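Side-chain contacts in putative aldo/keto reductase (Salmonella enterica subsp. enterica serovar Typhimurium, PDB 4R9O), which probably acts as an NADP-dependent oxidoreductase of the aldo/keto reductase family, with a TIM-barrel fold: residues Pro135-Ala139 with Asp140-Glu144; Asp200-Gln204 with Leu205-Pro209. All coordinates share one frame; numbering follows the deposited sequence.

Contact 1 (Pro135-Ala139 with Asp140-Glu144); sequences PLMDA and DDVAE
D138 is the N-cap of helix 139-151, its carboxylate accepting from the backbone amides of D140 and D141. With its CG anti to the backbone N (chi1 -177°), D138 brings OD1 to 3.1 Å from D140 N and 3.4 Å from D141 N. OD1 serves both amides, and both bonds are weak. The carbonyl oxygen D138 O receives the firmer first-turn bond from V142 N, 3.2 Å long. Beside the cap, the carboxylates of D138 and D141 are stacked, their planes 17° apart, with D138 OD2 3.8 Å from D141 OD2. The close like charges may raise the pKa of one acid, an effect the helix N-terminus probably offsets. D140 is held by two salt bridges, OD1 to R174 and OD2 to R206 of a second subunit. On the buried side, M137 CG meets V142 CG2 at 4.0 Å, the two side chains crossing at about a right angle, with L170 against M137 and L171 against V142. Joining the residue before the N-cap to the fourth residue of the helix in this way is a hydrophobic staple, typical of helix N-termini, here where a barrel strand hands over to its helix.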
ATOM      1  N   PRO C 135     -21.125   8.802   1.190  1.00 29.29           N
ATOM      2  CA  PRO C 135     -21.114   8.186   2.524  1.00 32.04           C
ATOM      3  C   PRO C 135     -22.368   8.547   3.325  1.00 33.05           C
ATOM      4  O   PRO C 135     -22.758   7.788   4.210  1.00 31.50           O
ATOM      5  CB  PRO C 135     -19.866   8.784   3.179  1.00 32.42           C
ATOM      6  CG  PRO C 135     -19.647  10.069   2.439  1.00 32.85           C
ATOM      7  CD  PRO C 135     -20.005   9.740   1.024  1.00 30.85           C
ATOM      8  N   LEU C 136     -22.996   9.679   2.996  1.00 23.73           N
ATOM      9  CA  LEU C 136     -24.238  10.082   3.644  1.00 23.98           C
ATOM     10  C   LEU C 136     -25.489   9.540   2.932  1.00 28.06           C
ATOM     11  O   LEU C 136     -26.616   9.893   3.294  1.00 27.04           O
ATOM     12  CB  LEU C 136     -24.324  11.614   3.728  1.00 26.45           C
ATOM     13  CG  LEU C 136     -23.376  12.257   4.756  1.00 25.05           C
ATOM     14  CD1 LEU C 136     -23.645  13.747   4.880  1.00 25.61           C
ATOM     15  CD2 LEU C 136     -23.480  11.551   6.118  1.00 25.98           C
ATOM     16  N   MET C 137     -25.302   8.691   1.927  1.00 25.96           N
ATOM     17  CA  MET C 137     -26.448   8.149   1.206  1.00 25.99           C
ATOM     18  C   MET C 137     -27.373   7.313   2.090  1.00 28.72           C
ATOM     19  O   MET C 137     -26.974   6.294   2.663  1.00 28.19           O
ATOM     20  CB  MET C 137     -26.010   7.288   0.014  1.00 25.54           C
ATOM     21  CG  MET C 137     -27.215   6.750  -0.743  1.00 28.46           C
ATOM     22  SD  MET C 137     -26.883   5.673  -2.144  1.00 31.58           S
ATOM     23  CE  MET C 137     -26.534   4.107  -1.342  1.00 33.11           C
ATOM     24  N   ASP C 138     -28.621   7.757   2.165  1.00 28.67           N
ATOM     25  CA  ASP C 138     -29.692   7.039   2.827  1.00 28.92           C
ATOM     26  C   ASP C 138     -30.552   6.402   1.738  1.00 29.43           C
ATOM     27  O   ASP C 138     -31.288   7.092   1.030  1.00 28.09           O
ATOM     28  CB  ASP C 138     -30.505   8.003   3.716  1.00 30.78           C
ATOM     29  CG  ASP C 138     -31.609   7.309   4.504  1.00 35.48           C
ATOM     30  OD1 ASP C 138     -32.280   6.403   3.972  1.00 33.59           O
ATOM     31  OD2 ASP C 138     -31.826   7.697   5.668  1.00 44.11           O
ATOM     32  N   ALA C 139     -30.447   5.086   1.595  1.00 29.87           N
ATOM     33  CA  ALA C 139     -31.047   4.388   0.458  1.00 27.89           C
ATOM     34  C   ALA C 139     -32.578   4.511   0.422  1.00 28.03           C
ATOM     35  O   ALA C 139     -33.166   4.534  -0.660  1.00 26.85           O
ATOM     36  CB  ALA C 139     -30.630   2.921   0.473  1.00 29.88           C
ATOM     37  N   ASP C 140     -33.205   4.593   1.599  1.00 30.29           N
ATOM     38  CA  ASP C 140     -34.654   4.809   1.715  1.00 33.27           C
ATOM     39  C   ASP C 140     -35.067   6.130   1.078  1.00 32.69           C
ATOM     40  O   ASP C 140     -36.119   6.233   0.456  1.00 31.32           O
ATOM     41  CB  ASP C 140     -35.107   4.828   3.180  1.00 34.50           C
ATOM     42  CG  ASP C 140     -35.173   3.447   3.809  1.00 35.30           C
ATOM     43  OD1 ASP C 140     -35.085   2.432   3.083  1.00 32.93           O
ATOM     44  OD2 ASP C 140     -35.332   3.390   5.052  1.00 39.59           O
ATOM     45  N   ASP C 141     -34.237   7.144   1.284  1.00 34.74           N
ATOM     46  CA  ASP C 141     -34.491   8.478   0.761  1.00 35.99           C
ATOM     47  C   ASP C 141     -34.374   8.515  -0.756  1.00 34.04           C
ATOM     48  O   ASP C 141     -35.216   9.113  -1.435  1.00 32.64           O
ATOM     49  CB  ASP C 141     -33.523   9.477   1.381  1.00 42.04           C
ATOM     50  CG  ASP C 141     -33.885   9.827   2.808  1.00 51.55           C
ATOM     51  OD1 ASP C 141     -34.994   9.459   3.269  1.00 55.13           O
ATOM     52  OD2 ASP C 141     -33.053  10.487   3.465  1.00 57.32           O
ATOM     53  N   VAL C 142     -33.328   7.878  -1.280  1.00 28.53           N
ATOM     54  CA  VAL C 142     -33.143   7.762  -2.722  1.00 29.00           C
ATOM     55  C   VAL C 142     -34.316   6.997  -3.332  1.00 31.04           C
ATOM     56  O   VAL C 142     -34.874   7.418  -4.344  1.00 30.89           O
ATOM     57  CB  VAL C 142     -31.810   7.057  -3.069  1.00 29.65           C
ATOM     58  CG1 VAL C 142     -31.647   6.891  -4.598  1.00 25.23           C
ATOM     59  CG2 VAL C 142     -30.640   7.831  -2.469  1.00 29.89           C
ATOM     60  N   ALA C 143     -34.697   5.889  -2.696  1.00 30.83           N
ATOM     61  CA  ALA C 143     -35.837   5.098  -3.150  1.00 30.91           C
ATOM     62  C   ALA C 143     -37.120   5.929  -3.190  1.00 30.66           C
ATOM     63  O   ALA C 143     -37.891   5.810  -4.129  1.00 31.06           O
ATOM     64  CB  ALA C 143     -36.041   3.875  -2.258  1.00 30.69           C
ATOM     65  N   GLU C 144     -37.361   6.749  -2.173  1.00 29.36           N
ATOM     66  CA  GLU C 144     -38.545   7.615  -2.193  1.00 32.29           C
ATOM     67  C   GLU C 144     -38.504   8.524  -3.419  1.00 31.74           C
ATOM     68  O   GLU C 144     -39.489   8.639  -4.142  1.00 33.30           O
ATOM     69  CB  GLU C 144     -38.650   8.461  -0.922  1.00 38.68           C
ATOM     70  CG  GLU C 144     -39.059   7.695   0.334  1.00 44.39           C
ATOM     71  CD  GLU C 144     -39.174   8.593   1.559  1.00 52.31           C
ATOM     72  OE1 GLU C 144     -38.768   8.150   2.655  1.00 55.70           O
ATOM     73  OE2 GLU C 144     -39.678   9.733   1.433  1.00 55.80           O
TER

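Contact 2 (Asp200-Gln204 with Leu205-Pro209); sequences DQLQQ and LRIRP
Over one face of the P209 ring lies the methyl L202 CD1, 3.6 Å from P209 CB and nearer the CB-CG side than the ring nitrogen. The peptide carbonyl of Q203 is likewise met on a face: R206 N donates to Q203 O from 3.1 Å, standing 72° out of the carbonyl plane and not on a lone pair. I207 N reaches L202 O at 2.9 Å from much nearer that carbonyl's plane, tilted 25° from it. L202 has CG anti to its carbonyl carbon, and its branches divide: CD1 goes to P209, while CD2 touches I207 CG2 at 4.0 Å, the two chains crossing at about a right angle. L202 CB also rests 3.3 Å from I207 O. L205 N bonds to Q201 O, and L205 CD1 lies 4.1 Å from Q201 CG. F168 of helix 165-173 touches Q201, L205 and I207, and the amide of Q201 donates through NE2 to P165 O. The guanidinium of R206 reaches D140 of a third subunit, whose R174 bonds to Q203 O and Q204 O. Positive phi at R206 (59°), with I207 N to L202 O and R206 N to Q203 O, makes a Schellman motif, and L202 against I207 is the apolar contact that usually accompanies it at a helix C-terminus, here leading into barrel strand 210-212.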
ATOM      1  N   ASP C 200     -17.727  -8.474 -11.882  1.00 30.20           N
ATOM      2  CA  ASP C 200     -18.276  -9.790 -11.568  1.00 31.72           C
ATOM      3  C   ASP C 200     -19.746  -9.686 -11.185  1.00 28.28           C
ATOM      4  O   ASP C 200     -20.577 -10.462 -11.659  1.00 25.40           O
ATOM      5  CB  ASP C 200     -17.505 -10.461 -10.424  1.00 40.93           C
ATOM      6  CG  ASP C 200     -16.034 -10.655 -10.737  1.00 48.51           C
ATOM      7  OD1 ASP C 200     -15.696 -10.882 -11.917  1.00 52.03           O
ATOM      8  OD2 ASP C 200     -15.215 -10.567  -9.793  1.00 50.26           O
ATOM      9  N   GLN C 201     -20.058  -8.740 -10.294  1.00 27.95           N
ATOM     10  CA  GLN C 201     -21.429  -8.525  -9.859  1.00 27.85           C
ATOM     11  C   GLN C 201     -22.343  -8.162 -11.034  1.00 27.20           C
ATOM     12  O   GLN C 201     -23.469  -8.647 -11.126  1.00 26.70           O
ATOM     13  CB  GLN C 201     -21.499  -7.416  -8.797  1.00 24.40           C
ATOM     14  CG  GLN C 201     -22.921  -7.067  -8.398  1.00 28.25           C
ATOM     15  CD  GLN C 201     -22.993  -5.840  -7.530  1.00 29.86           C
ATOM     16  OE1 GLN C 201     -22.581  -4.757  -7.945  1.00 33.63           O
ATOM     17  NE2 GLN C 201     -23.469  -6.004  -6.298  1.00 28.11           N
ATOM     18  N   LEU C 202     -21.862  -7.300 -11.922  1.00 25.11           N
ATOM     19  CA  LEU C 202     -22.682  -6.851 -13.048  1.00 26.09           C
ATOM     20  C   LEU C 202     -22.956  -8.007 -14.010  1.00 25.64           C
ATOM     21  O   LEU C 202     -24.095  -8.205 -14.431  1.00 25.30           O
ATOM     22  CB  LEU C 202     -22.016  -5.680 -13.787  1.00 24.31           C
ATOM     23  CG  LEU C 202     -21.900  -4.417 -12.925  1.00 29.46           C
ATOM     24  CD1 LEU C 202     -21.150  -3.317 -13.669  1.00 30.78           C
ATOM     25  CD2 LEU C 202     -23.293  -3.922 -12.490  1.00 28.88           C
ATOM     26  N   GLN C 203     -21.923  -8.772 -14.347  1.00 27.03           N
ATOM     27  CA  GLN C 203     -22.126  -9.962 -15.164  1.00 27.04           C
ATOM     28  C   GLN C 203     -23.107 -10.922 -14.487  1.00 25.69           C
ATOM     29  O   GLN C 203     -23.978 -11.481 -15.138  1.00 26.44           O
ATOM     30  CB  GLN C 203     -20.808 -10.693 -15.451  1.00 28.72           C
ATOM     31  CG  GLN C 203     -21.028 -11.909 -16.336  1.00 28.69           C
ATOM     32  CD  GLN C 203     -19.805 -12.792 -16.539  1.00 29.57           C
ATOM     33  OE1 GLN C 203     -18.657 -12.364 -16.394  1.00 30.21           O
ATOM     34  NE2 GLN C 203     -20.058 -14.035 -16.900  1.00 28.36           N
ATOM     35  N   GLN C 204     -22.987 -11.094 -13.175  1.00 24.75           N
ATOM     36  CA  GLN C 204     -23.836 -12.049 -12.470  1.00 24.84           C
ATOM     37  C   GLN C 204     -25.301 -11.635 -12.568  1.00 26.39           C
ATOM     38  O   GLN C 204     -26.176 -12.460 -12.815  1.00 27.40           O
ATOM     39  CB  GLN C 204     -23.423 -12.166 -10.996  1.00 24.61           C
ATOM     40  CG  GLN C 204     -24.277 -13.144 -10.204  1.00 26.71           C
ATOM     41  CD  GLN C 204     -23.847 -13.254  -8.751  1.00 30.50           C
ATOM     42  OE1 GLN C 204     -22.672 -13.106  -8.428  1.00 31.43           O
ATOM     43  NE2 GLN C 204     -24.804 -13.507  -7.869  1.00 32.79           N
ATOM     44  N   LEU C 205     -25.552 -10.347 -12.382  1.00 28.01           N
ATOM     45  CA  LEU C 205     -26.906  -9.807 -12.420  1.00 28.34           C
ATOM     46  C   LEU C 205     -27.412  -9.552 -13.837  1.00 27.31           C
ATOM     47  O   LEU C 205     -28.552  -9.145 -14.011  1.00 31.12           O
ATOM     48  CB  LEU C 205     -26.972  -8.506 -11.610  1.00 26.64           C
ATOM     49  CG  LEU C 205     -26.688  -8.638 -10.118  1.00 26.86           C
ATOM     50  CD1 LEU C 205     -26.866  -7.294  -9.430  1.00 26.05           C
ATOM     51  CD2 LEU C 205     -27.612  -9.659  -9.515  1.00 29.04           C
ATOM     52  N   ARG C 206     -26.564  -9.799 -14.833  1.00 26.66           N
ATOM     53  CA  ARG C 206     -26.869  -9.539 -16.247  1.00 29.52           C
ATOM     54  C   ARG C 206     -27.200  -8.069 -16.500  1.00 29.87           C
ATOM     55  O   ARG C 206     -28.083  -7.740 -17.293  1.00 28.49           O
ATOM     56  CB  ARG C 206     -28.010 -10.429 -16.733  1.00 32.90           C
ATOM     57  CG  ARG C 206     -27.729 -11.924 -16.497  1.00 32.70           C
ATOM     58  CD  ARG C 206     -28.689 -12.842 -17.233  1.00 31.90           C
ATOM     59  NE  ARG C 206     -28.387 -14.243 -16.938  1.00 32.85           N
ATOM     60  CZ  ARG C 206     -27.458 -14.963 -17.562  1.00 36.71           C
ATOM     61  NH1 ARG C 206     -26.739 -14.428 -18.547  1.00 36.42           N
ATOM     62  NH2 ARG C 206     -27.255 -16.226 -17.214  1.00 36.04           N
ATOM     63  N   ILE C 207     -26.472  -7.199 -15.809  1.00 27.89           N
ATOM     64  CA  ILE C 207     -26.575  -5.754 -15.966  1.00 26.23           C
ATOM     65  C   ILE C 207     -25.321  -5.261 -16.658  1.00 29.58           C
ATOM     66  O   ILE C 207     -24.205  -5.538 -16.215  1.00 29.54           O
ATOM     67  CB  ILE C 207     -26.749  -5.050 -14.605  1.00 27.51           C
ATOM     68  CG1 ILE C 207     -28.112  -5.416 -14.004  1.00 30.95           C
ATOM     69  CG2 ILE C 207     -26.574  -3.528 -14.730  1.00 25.95           C
ATOM     70  CD1 ILE C 207     -28.262  -5.119 -12.546  1.00 30.47           C
ATOM     71  N   ARG C 208     -25.499  -4.535 -17.757  1.00 28.41           N
ATOM     72  CA  ARG C 208     -24.355  -4.087 -18.529  1.00 29.95           C
ATOM     73  C   ARG C 208     -23.913  -2.684 -18.111  1.00 29.66           C
ATOM     74  O   ARG C 208     -24.722  -1.750 -18.044  1.00 30.16           O
ATOM     75  CB  ARG C 208     -24.681  -4.150 -20.026  1.00 32.69           C
ATOM     76  CG  ARG C 208     -24.943  -5.582 -20.494  1.00 36.18           C
ATOM     77  CD  ARG C 208     -25.464  -5.668 -21.923  1.00 38.98           C
ATOM     78  NE  ARG C 208     -24.460  -5.309 -22.926  1.00 40.80           N
ATOM     79  CZ  ARG C 208     -24.493  -5.718 -24.192  1.00 40.37           C
ATOM     80  NH1 ARG C 208     -25.471  -6.512 -24.605  1.00 38.22           N
ATOM     81  NH2 ARG C 208     -23.544  -5.340 -25.043  1.00 40.63           N
ATOM     82  N   PRO C 209     -22.615  -2.530 -17.821  1.00 28.16           N
ATOM     83  CA  PRO C 209     -22.125  -1.209 -17.416  1.00 29.41           C
ATOM     84  C   PRO C 209     -21.904  -0.270 -18.591  1.00 30.73           C
ATOM     85  O   PRO C 209     -21.483  -0.717 -19.666  1.00 30.47           O
ATOM     86  CB  PRO C 209     -20.798  -1.527 -16.738  1.00 27.46           C
ATOM     87  CG  PRO C 209     -20.319  -2.772 -17.460  1.00 27.72           C
ATOM     88  CD  PRO C 209     -21.549  -3.549 -17.832  1.00 28.36           C
TER

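Overall arrangement
The two contacts are opposite helix ends in one TIM barrel: contact 1 starts helix 139-151, contact 2 finishes helix 198-205, their centres 22 Å apart. Both are partly buried, and both set apolar residues against helix 165-173, which lies between their helices in the sequence. Their polar chemistry differs with position: one aspartate carboxylate caps amide donors in contact 1, with two more acids beside it, whereas backbone bonds close contact 2 and an arginine extends from it. The assembly joins these complements, contact 1 of one subunit meeting contact 2 of a neighbour, so the same subunit interface includes a helix start and a helix end.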